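Local coordinates for protein chitinase (Paenibacillus sp. FPU-7, PDB 5GZT) that probably cleaves beta-1,4 linkages at random inside chitin chains through family 18 glycosyl hydrolase domains, joined by an immunoglobulin-like domain, at residues S695-N707 and A714-S726. Residues are numbered along the deposited sequence; the frame is centred on the assembly and turned at random.
Sequences SGIPAGITYTVAN and AVAVYVNGGTVAS. With FMT (formic acid), chain J.
Direct backbone hydrogen bonding across this beta hairpin of the immunoglobulin-like domain ends with Asn720 N to Thr702 O (2.9 Å), and beyond it three waters bridge the backbones beside apolar packing. Water 3 joins Thr702 N to Gly721 O, water 2 joins Ala699 O to Thr723 O, and water 1 joins Ala699 O to Ala725 N. The antiparallel strands 703-707 and 714-719 pair through Thr704 with Tyr718 and Ala706 with Ala716, two bonds each. Where the waters bridge, Ile701 packs on segment 714-726. Its CD1 lies 3.6 Å from Gly722 C; chi1 -57° puts CG1 beside the backbone N and leaves CG2 anti to it, against Val719 CG1. Ile697 CD1 meets the other methyl of Val719, CG2, at 3.7 Å. On the face carrying Tyr703, Val705, Val717 and Val719, Tyr703 CD2 approaches Val717 CG1 obliquely, at 4.4 Å. Tyr703 OH donates to O1 of formic acid (2.7 Å), probably from the crystallisation liquor, which Val694 N also binds. Replacing Tyr703 by an alanine would probably leave Val717 CG1 less covered and the formic acid without its phenol donor. On the other face, with Thr704 and Ala716, Tyr718 lies across Thr704, and Ala706 CB touches its ring edge at Tyr718 CE2, 3.6 Å away.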
ATOM      1  N   SER B 695      30.827  15.118 -21.091  1.00 17.31           N
ATOM      2  CA  SER B 695      31.412  16.263 -21.781  1.00 20.35           C
ATOM      3  C   SER B 695      32.202  17.086 -20.750  1.00 20.24           C
ATOM      4  O   SER B 695      31.889  17.085 -19.530  1.00 17.93           O
ATOM      5  CB  SER B 695      30.320  17.131 -22.354  1.00 24.32           C
ATOM      6  OG  SER B 695      29.711  17.727 -21.276  1.00 26.98           O
ATOM      7  N   GLY B 696      33.241  17.737 -21.251  1.00 19.22           N
ATOM      8  CA  GLY B 696      34.015  18.680 -20.514  1.00 22.31           C
ATOM      9  C   GLY B 696      35.366  18.107 -20.157  1.00 24.15           C
ATOM     10  O   GLY B 696      36.149  18.835 -19.609  1.00 24.68           O
ATOM     11  N   ILE B 697      35.678  16.832 -20.463  1.00 21.14           N
ATOM     12  CA  ILE B 697      37.004  16.302 -20.112  1.00 22.51           C
ATOM     13  C   ILE B 697      37.951  16.986 -21.095  1.00 22.49           C
ATOM     14  O   ILE B 697      37.630  17.046 -22.256  1.00 20.92           O
ATOM     15  CB  ILE B 697      37.098  14.797 -20.364  1.00 24.82           C
ATOM     16  CG1 ILE B 697      36.085  13.989 -19.491  1.00 26.85           C
ATOM     17  CG2 ILE B 697      38.511  14.312 -20.148  1.00 25.94           C
ATOM     18  CD1 ILE B 697      36.399  14.011 -18.030  1.00 25.38           C
ATOM     19  N   PRO B 698      39.103  17.511 -20.655  1.00 21.81           N
ATOM     20  CA  PRO B 698      39.955  18.301 -21.620  1.00 22.91           C
ATOM     21  C   PRO B 698      40.446  17.528 -22.811  1.00 24.16           C
ATOM     22  O   PRO B 698      40.563  16.317 -22.757  1.00 22.22           O
ATOM     23  CB  PRO B 698      41.156  18.695 -20.762  1.00 23.75           C
ATOM     24  CG  PRO B 698      40.570  18.743 -19.358  1.00 21.71           C
ATOM     25  CD  PRO B 698      39.644  17.591 -19.299  1.00 21.33           C
ATOM     26  N   ALA B 699      40.759  18.241 -23.889  1.00 26.60           N
ATOM     27  CA  ALA B 699      41.085  17.629 -25.162  1.00 27.34           C
ATOM     28  C   ALA B 699      42.386  16.849 -24.964  1.00 25.91           C
ATOM     29  O   ALA B 699      43.328  17.312 -24.240  1.00 20.81           O
ATOM     30  CB  ALA B 699      41.276  18.709 -26.251  1.00 30.57           C
ATOM     31  N   GLY B 700      42.379  15.620 -25.475  1.00 25.41           N
ATOM     32  CA  GLY B 700      43.572  14.780 -25.432  1.00 27.31           C
ATOM     33  C   GLY B 700      43.636  13.961 -24.132  1.00 30.41           C
ATOM     34  O   GLY B 700      44.521  13.099 -24.045  1.00 32.81           O
ATOM     35  N   ILE B 701      42.693  14.167 -23.177  1.00 27.04           N
ATOM     36  CA  ILE B 701      42.621  13.356 -21.998  1.00 24.27           C
ATOM     37  C   ILE B 701      41.588  12.251 -22.244  1.00 24.42           C
ATOM     38  O   ILE B 701      40.462  12.510 -22.602  1.00 26.62           O
ATOM     39  CB  ILE B 701      42.275  14.114 -20.751  1.00 24.38           C
ATOM     40  CG1 ILE B 701      43.216  15.274 -20.417  1.00 24.31           C
ATOM     41  CG2 ILE B 701      42.247  13.151 -19.566  1.00 22.69           C
ATOM     42  CD1 ILE B 701      44.603  14.807 -20.191  1.00 26.12           C
ATOM     43  N   THR B 702      42.006  11.003 -22.119  1.00 23.67           N
ATOM     44  CA  THR B 702      41.062   9.886 -22.364  1.00 24.92           C
ATOM     45  C   THR B 702      40.294   9.470 -21.080  1.00 19.24           C
ATOM     46  O   THR B 702      40.694   9.768 -19.973  1.00 23.03           O
ATOM     47  CB  THR B 702      41.784   8.708 -22.968  1.00 24.57           C
ATOM     48  OG1 THR B 702      42.794   8.289 -22.057  1.00 26.76           O
ATOM     49  CG2 THR B 702      42.417   9.173 -24.280  1.00 32.30           C
ATOM     50  N   TYR B 703      39.137   8.873 -21.263  1.00 19.41           N
ATOM     51  CA  TYR B 703      38.366   8.428 -20.128  1.00 18.51           C
ATOM     52  C   TYR B 703      37.589   7.223 -20.594  1.00 17.84           C
ATOM     53  O   TYR B 703      37.351   7.045 -21.783  1.00 18.58           O
ATOM     54  CB  TYR B 703      37.377   9.527 -19.679  1.00 17.98           C
ATOM     55  CG  TYR B 703      36.401   9.913 -20.752  1.00 18.13           C
ATOM     56  CD1 TYR B 703      36.696  10.924 -21.688  1.00 21.30           C
ATOM     57  CD2 TYR B 703      35.179   9.304 -20.847  1.00 21.02           C
ATOM     58  CE1 TYR B 703      35.794  11.278 -22.689  1.00 20.32           C
ATOM     59  CE2 TYR B 703      34.264   9.663 -21.850  1.00 20.69           C
ATOM     60  CZ  TYR B 703      34.598  10.669 -22.725  1.00 20.34           C
ATOM     61  OH  TYR B 703      33.740  10.990 -23.688  1.00 25.28           O
ATOM     62  N   THR B 704      37.125   6.445 -19.634  1.00 17.58           N
ATOM     63  CA  THR B 704      36.177   5.321 -19.920  1.00 17.73           C
ATOM     64  C   THR B 704      35.029   5.390 -18.906  1.00 18.88           C
ATOM     65  O   THR B 704      35.149   6.121 -17.853  1.00 21.69           O
ATOM     66  CB  THR B 704      36.910   3.990 -19.691  1.00 19.44           C
ATOM     67  OG1 THR B 704      37.415   3.956 -18.369  1.00 21.03           O
ATOM     68  CG2 THR B 704      38.106   3.787 -20.599  1.00 19.89           C
ATOM     69  N   VAL B 705      33.890   4.747 -19.203  1.00 18.02           N
ATOM     70  CA  VAL B 705      32.811   4.688 -18.255  1.00 18.39           C
ATOM     71  C   VAL B 705      32.563   3.201 -17.950  1.00 20.79           C
ATOM     72  O   VAL B 705      32.769   2.382 -18.814  1.00 20.20           O
ATOM     73  CB  VAL B 705      31.540   5.341 -18.744  1.00 20.00           C
ATOM     74  CG1 VAL B 705      31.838   6.773 -19.137  1.00 21.89           C
ATOM     75  CG2 VAL B 705      30.986   4.578 -19.936  1.00 21.18           C
ATOM     76  N   ALA B 706      32.159   2.887 -16.718  1.00 19.81           N
ATOM     77  CA  ALA B 706      31.892   1.528 -16.293  1.00 18.48           C
ATOM     78  C   ALA B 706      30.981   1.643 -15.081  1.00 18.53           C
ATOM     79  O   ALA B 706      30.662   2.768 -14.560  1.00 17.73           O
ATOM     80  CB  ALA B 706      33.194   0.763 -15.937  1.00 18.62           C
ATOM     81  N   ASN B 707      30.543   0.492 -14.620  1.00 15.91           N
ATOM     82  CA  ASN B 707      29.800   0.415 -13.355  1.00 16.07           C
ATOM     83  C   ASN B 707      30.835   0.549 -12.263  1.00 15.71           C
ATOM     84  O   ASN B 707      31.808  -0.180 -12.263  1.00 15.66           O
ATOM     85  CB  ASN B 707      29.121  -0.986 -13.158  1.00 16.72           C
ATOM     86  CG  ASN B 707      28.028  -1.239 -14.174  1.00 16.29           C
ATOM     87  OD1 ASN B 707      26.820  -1.170 -13.917  1.00 21.02           O
ATOM     88  ND2 ASN B 707      28.436  -1.494 -15.302  1.00 13.75           N
ATOM     89  N   ALA B 714      25.834   2.565  -9.657  1.00 14.24           N
ATOM     90  CA  ALA B 714      26.534   3.837  -9.861  1.00 14.49           C
ATOM     91  C   ALA B 714      27.436   3.753 -11.061  1.00 14.19           C
ATOM     92  O   ALA B 714      28.059   2.760 -11.286  1.00 14.87           O
ATOM     93  CB  ALA B 714      27.375   4.207  -8.609  1.00 16.08           C
ATOM     94  N   VAL B 715      27.521   4.828 -11.810  1.00 14.84           N
ATOM     95  CA  VAL B 715      28.437   4.976 -12.875  1.00 15.62           C
ATOM     96  C   VAL B 715      29.754   5.474 -12.363  1.00 15.56           C
ATOM     97  O   VAL B 715      29.780   6.380 -11.558  1.00 17.65           O
ATOM     98  CB  VAL B 715      27.901   6.065 -13.862  1.00 17.47           C
ATOM     99  CG1 VAL B 715      28.941   6.395 -14.936  1.00 17.40           C
ATOM    100  CG2 VAL B 715      26.653   5.546 -14.530  1.00 18.75           C
ATOM    101  N   ALA B 716      30.834   4.896 -12.874  1.00 16.01           N
ATOM    102  CA  ALA B 716      32.191   5.374 -12.732  1.00 15.36           C
ATOM    103  C   ALA B 716      32.647   5.949 -14.033  1.00 15.69           C
ATOM    104  O   ALA B 716      32.448   5.336 -15.104  1.00 15.24           O
ATOM    105  CB  ALA B 716      33.135   4.250 -12.379  1.00 17.04           C
ATOM    106  N   VAL B 717      33.238   7.146 -13.957  1.00 15.87           N
ATOM    107  CA  VAL B 717      33.901   7.745 -15.085  1.00 15.25           C
ATOM    108  C   VAL B 717      35.331   7.754 -14.738  1.00 15.28           C
ATOM    109  O   VAL B 717      35.725   8.537 -13.875  1.00 16.94           O
ATOM    110  CB  VAL B 717      33.395   9.178 -15.421  1.00 16.25           C
ATOM    111  CG1 VAL B 717      34.141   9.722 -16.632  1.00 16.71           C
ATOM    112  CG2 VAL B 717      31.903   9.224 -15.665  1.00 17.56           C
ATOM    113  N   TYR B 718      36.154   6.939 -15.404  1.00 15.78           N
ATOM    114  CA  TYR B 718      37.596   6.849 -15.103  1.00 18.33           C
ATOM    115  C   TYR B 718      38.329   7.871 -15.999  1.00 20.24           C
ATOM    116  O   TYR B 718      38.283   7.777 -17.241  1.00 22.57           O
ATOM    117  CB  TYR B 718      38.133   5.428 -15.381  1.00 21.42           C
ATOM    118  CG  TYR B 718      37.470   4.335 -14.515  1.00 25.85           C
ATOM    119  CD1 TYR B 718      37.783   4.154 -13.161  1.00 30.13           C
ATOM    120  CD2 TYR B 718      36.546   3.467 -15.081  1.00 32.73           C
ATOM    121  CE1 TYR B 718      37.137   3.175 -12.407  1.00 29.52           C
ATOM    122  CE2 TYR B 718      35.971   2.477 -14.364  1.00 27.26           C
ATOM    123  CZ  TYR B 718      36.217   2.332 -13.062  1.00 30.33           C
ATOM    124  OH  TYR B 718      35.473   1.306 -12.442  1.00 36.12           O
ATOM    125  N   VAL B 719      38.883   8.919 -15.389  1.00 21.31           N
ATOM    126  CA  VAL B 719      39.672   9.921 -16.131  1.00 20.14           C
ATOM    127  C   VAL B 719      41.106   9.400 -16.098  1.00 19.25           C
ATOM    128  O   VAL B 719      41.712   9.209 -15.040  1.00 20.87           O
ATOM    129  CB  VAL B 719      39.556  11.307 -15.472  1.00 20.19           C
ATOM    130  CG1 VAL B 719      40.424  12.321 -16.192  1.00 19.48           C
ATOM    131  CG2 VAL B 719      38.095  11.769 -15.550  1.00 22.30           C
ATOM    132  N   ASN B 720      41.656   9.188 -17.252  1.00 22.72           N
ATOM    133  CA  ASN B 720      43.037   8.698 -17.383  1.00 23.42           C
ATOM    134  C   ASN B 720      44.085   9.610 -16.934  1.00 28.17           C
ATOM    135  O   ASN B 720      45.174   9.179 -16.457  1.00 27.57           O
ATOM    136  CB  ASN B 720      43.354   8.494 -18.806  1.00 30.46           C
ATOM    137  CG  ASN B 720      43.669   7.104 -19.079  1.00 48.61           C
ATOM    138  OD1 ASN B 720      44.782   6.633 -18.697  1.00 52.60           O
ATOM    139  ND2 ASN B 720      42.689   6.374 -19.703  1.00 52.03           N
ATOM    140  N   GLY B 721      43.872  10.905 -17.068  1.00 25.82           N
ATOM    141  CA  GLY B 721      45.015  11.695 -16.625  1.00 33.45           C
ATOM    142  C   GLY B 721      45.971  11.960 -17.799  1.00 33.92           C
ATOM    143  O   GLY B 721      46.009  11.200 -18.822  1.00 32.04           O
ATOM    144  N   GLY B 722      46.690  13.064 -17.660  1.00 25.61           N
ATOM    145  CA  GLY B 722      47.570  13.482 -18.710  1.00 28.07           C
ATOM    146  C   GLY B 722      47.775  14.992 -18.603  1.00 24.80           C
ATOM    147  O   GLY B 722      47.591  15.567 -17.524  1.00 22.84           O
ATOM    148  N   THR B 723      48.196  15.579 -19.712  1.00 24.15           N
ATOM    149  CA  THR B 723      48.707  16.955 -19.736  1.00 25.53           C
ATOM    150  C   THR B 723      47.675  17.766 -20.476  1.00 23.60           C
ATOM    151  O   THR B 723      47.370  17.485 -21.598  1.00 21.60           O
ATOM    152  CB  THR B 723      50.042  17.049 -20.479  1.00 27.75           C
ATOM    153  OG1 THR B 723      50.984  16.204 -19.817  1.00 26.12           O
ATOM    154  CG2 THR B 723      50.624  18.611 -20.434  1.00 26.89           C
ATOM    155  N   VAL B 724      47.070  18.713 -19.782  1.00 20.32           N
ATOM    156  CA  VAL B 724      46.076  19.571 -20.409  1.00 19.56           C
ATOM    157  C   VAL B 724      46.881  20.605 -21.212  1.00 19.43           C
ATOM    158  O   VAL B 724      47.957  21.038 -20.745  1.00 21.57           O
ATOM    159  CB  VAL B 724      45.231  20.220 -19.289  1.00 20.45           C
ATOM    160  CG1 VAL B 724      44.236  21.200 -19.838  1.00 20.98           C
ATOM    161  CG2 VAL B 724      44.533  19.118 -18.428  1.00 23.15           C
ATOM    162  N   ALA B 725      46.326  21.062 -22.324  1.00 22.21           N
ATOM    163  CA  ALA B 725      47.035  21.833 -23.357  1.00 23.79           C
ATOM    164  C   ALA B 725      47.464  23.248 -22.870  1.00 23.80           C
ATOM    165  O   ALA B 725      48.498  23.730 -23.269  1.00 26.89           O
ATOM    166  CB  ALA B 725      46.197  21.917 -24.658  1.00 23.09           C
ATOM    167  N   SER B 726      46.705  23.842 -21.961  1.00 22.85           N
ATOM    168  CA  SER B 726      47.010  25.161 -21.411  1.00 22.86           C
ATOM    169  C   SER B 726      46.667  25.154 -19.915  1.00 22.81           C
ATOM    170  O   SER B 726      45.953  24.197 -19.406  1.00 20.95           O
ATOM    171  CB  SER B 726      46.229  26.196 -22.244  1.00 23.73           C
ATOM    172  OG  SER B 726      44.866  26.151 -21.989  1.00 31.09           O
TER
HETATM  173  C   FMT J4008      30.920  10.492 -24.728  1.00 44.97           C
HETATM  174  O1  FMT J4008      31.179  10.003 -23.592  1.00 33.18           O
HETATM  175  O2  FMT J4008      29.962  10.021 -25.594  1.00 37.89           O
HETATM  176  O   HOH W   1      43.738  19.613 -23.185  1.00 29.13           O
HETATM  177  O   HOH W   2      45.703  16.207 -23.379  1.00 45.83           O
HETATM  178  O   HOH W   3      44.783  10.591 -21.005  1.00 27.70           O